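Local coordinates for protein type III effector HopU1 (Pseudomonas syringae pv. tomato, PDB 3U0J) that probably transfers ADP-ribose from NAD+ to arginine side chains of target proteins, as a type III effector of a plant pathogen, at residues 37-41 against 42-46. Sequence-based numbering, arbitrary orientation.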
loop_
_atom_site.group_PDB
_atom_site.type_symbol
_atom_site.label_atom_id
_atom_site.label_comp_id
_atom_site.label_asym_id
_atom_site.label_seq_id
_atom_site.Cartn_x
_atom_site.Cartn_y
_atom_site.Cartn_z
ATOM N N HIS A 37 4.287 -5.529 -14.363
ATOM C CA HIS A 37 5.254 -6.462 -13.830
ATOM C C HIS A 37 4.587 -7.680 -13.195
ATOM O O HIS A 37 3.685 -7.534 -12.374
ATOM C CB HIS A 37 6.169 -5.773 -12.819
ATOM C CG HIS A 37 7.011 -6.731 -12.036
ATOM N ND1 HIS A 37 8.121 -7.351 -12.570
ATOM C CD2 HIS A 37 6.878 -7.214 -10.777
ATOM C CE1 HIS A 37 8.653 -8.153 -11.665
ATOM N NE2 HIS A 37 7.918 -8.091 -10.567
ATOM N N TYR A 38 5.036 -8.869 -13.599
ATOM C CA TYR A 38 4.700 -10.134 -12.927
ATOM C C TYR A 38 5.958 -10.871 -12.491
ATOM O O TYR A 38 6.929 -10.962 -13.234
ATOM C CB TYR A 38 3.863 -11.052 -13.820
ATOM C CG TYR A 38 2.545 -10.446 -14.193
ATOM C CD1 TYR A 38 1.398 -10.728 -13.464
ATOM C CD2 TYR A 38 2.446 -9.564 -15.265
ATOM C CE1 TYR A 38 0.187 -10.154 -13.799
ATOM C CE2 TYR A 38 1.245 -8.992 -15.609
ATOM C CZ TYR A 38 0.115 -9.288 -14.875
ATOM O OH TYR A 38 -1.095 -8.712 -15.219
ATOM N N SER A 39 5.923 -11.417 -11.286
ATOM C CA SER A 39 7.084 -12.072 -10.713
ATOM C C SER A 39 7.497 -13.299 -11.502
ATOM O O SER A 39 6.673 -13.961 -12.141
ATOM C CB SER A 39 6.793 -12.476 -9.276
ATOM O OG SER A 39 5.626 -13.260 -9.225
ATOM N N THR A 40 8.791 -13.588 -11.442
ATOM C CA THR A 40 9.365 -14.801 -12.008
ATOM C C THR A 40 9.825 -15.670 -10.865
ATOM O O THR A 40 9.800 -15.250 -9.696
ATOM C CB THR A 40 10.603 -14.475 -12.830
ATOM O OG1 THR A 40 11.641 -13.991 -11.953
ATOM C CG2 THR A 40 10.276 -13.404 -13.855
ATOM N N GLY A 41 10.274 -16.877 -11.193
ATOM C CA GLY A 41 10.810 -17.770 -10.184
ATOM C C GLY A 41 12.006 -17.179 -9.448
ATOM O O GLY A 41 12.126 -17.326 -8.233
ATOM N N GLN A 42 12.892 -16.508 -10.177
ATOM C CA GLN A 42 14.066 -15.915 -9.560
ATOM C C GLN A 42 13.641 -14.806 -8.592
ATOM O O GLN A 42 14.170 -14.714 -7.477
ATOM C CB GLN A 42 15.048 -15.400 -10.622
ATOM C CG GLN A 42 16.318 -14.753 -10.063
ATOM C CD GLN A 42 17.187 -15.715 -9.288
ATOM O OE1 GLN A 42 17.496 -15.491 -8.099
ATOM N NE2 GLN A 42 17.583 -16.810 -9.949
ATOM N N ASP A 43 12.668 -13.996 -9.008
ATOM C CA ASP A 43 12.150 -12.937 -8.160
ATOM C C ASP A 43 11.676 -13.493 -6.840
ATOM O O ASP A 43 12.032 -12.970 -5.773
ATOM C CB ASP A 43 10.982 -12.226 -8.829
ATOM C CG ASP A 43 11.419 -11.354 -9.970
ATOM O OD1 ASP A 43 12.611 -10.987 -9.990
ATOM O OD2 ASP A 43 10.586 -11.040 -10.852
ATOM N N ARG A 44 10.866 -14.554 -6.919
ATOM C CA ARG A 44 10.282 -15.175 -5.733
ATOM C C ARG A 44 11.346 -15.749 -4.800
ATOM O O ARG A 44 11.157 -15.786 -3.592
ATOM C CB ARG A 44 9.248 -16.225 -6.114
ATOM C CG ARG A 44 8.008 -15.638 -6.786
ATOM C CD ARG A 44 6.857 -16.646 -6.943
ATOM N NE ARG A 44 7.149 -17.651 -7.968
ATOM C CZ ARG A 44 7.039 -17.442 -9.281
ATOM N NH1 ARG A 44 6.639 -16.253 -9.748
ATOM N NH2 ARG A 44 7.346 -18.419 -10.133
ATOM N N HIS A 45 12.484 -16.166 -5.343
ATOM C CA HIS A 45 13.585 -16.579 -4.483
ATOM C C HIS A 45 14.248 -15.359 -3.813
ATOM O O HIS A 45 14.582 -15.369 -2.620
ATOM C CB HIS A 45 14.626 -17.345 -5.295
ATOM C CG HIS A 45 14.411 -18.825 -5.329
ATOM N ND1 HIS A 45 13.930 -19.482 -6.443
ATOM C CD2 HIS A 45 14.633 -19.777 -4.394
ATOM C CE1 HIS A 45 13.849 -20.773 -6.187
ATOM N NE2 HIS A 45 14.268 -20.978 -4.949
ATOM N N ASP A 46 14.464 -14.321 -4.620
ATOM C CA ASP A 46 15.021 -13.079 -4.142
ATOM C C ASP A 46 14.205 -12.656 -2.926
ATOM O O ASP A 46 14.748 -12.449 -1.833
ATOM C CB ASP A 46 14.903 -12.020 -5.227
ATOM C CG ASP A 46 15.905 -12.206 -6.335
ATOM O OD1 ASP A 46 16.817 -13.047 -6.165
ATOM O OD2 ASP A 46 15.785 -11.504 -7.378
#
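T40 and D43 close a capping box at the start of helix 41-52, each side chain bonding the backbone N of the other. T40 is the N-cap: its OG1 accepts from D43 N at 3.1 Å in a nearly straight bond, N-H...O 168°. A chi1 of 67° sets that hydroxyl between the threonine's own backbone N and carbonyl carbon, facing the first turn. In return T40 N donates to D43 OD2 over 3.2 Å, reaching the oxygen from above the carboxylate plane. Both carboxylate oxygens of D43 are engaged, OD2 by T40 N and OD1 by a salt bridge to K149; the H37 ring merely sets its edge near D43 OD2, with H37 CE1 3.6 Å away and the two planes 50° apart.

Backbone bonds start the helical pattern behind the cap, R44 N donating to T40 O and H45 N to G41 O. The H45 side chain adds a weak bond from ND1 to the same G41 O (3.3 Å).

R44 folds back along the loop, its chain bent at chi3, and lays one guanidinium face over T40 O and G41 CA. R44 NH1 donates to S39 OG, which lies in the guanidinium plane at its edge, at 3.2 Å, and makes a weak bond to S39 O. S39 OG is also hydrogen-bonded to E91 and R157, so the buried hydroxyl ties together several charged groups, and E91 probably helps balance the two arginines.

R44 also makes a cation-pi contact with Y88, just before helix 89-99. The incoming loop runs against helix 145-162, where S153 and N156 bond the backbone of S39 and H37, and Y38 OH reaches D160; the capped end of helix 41-52 is thereby fastened beside that long helix.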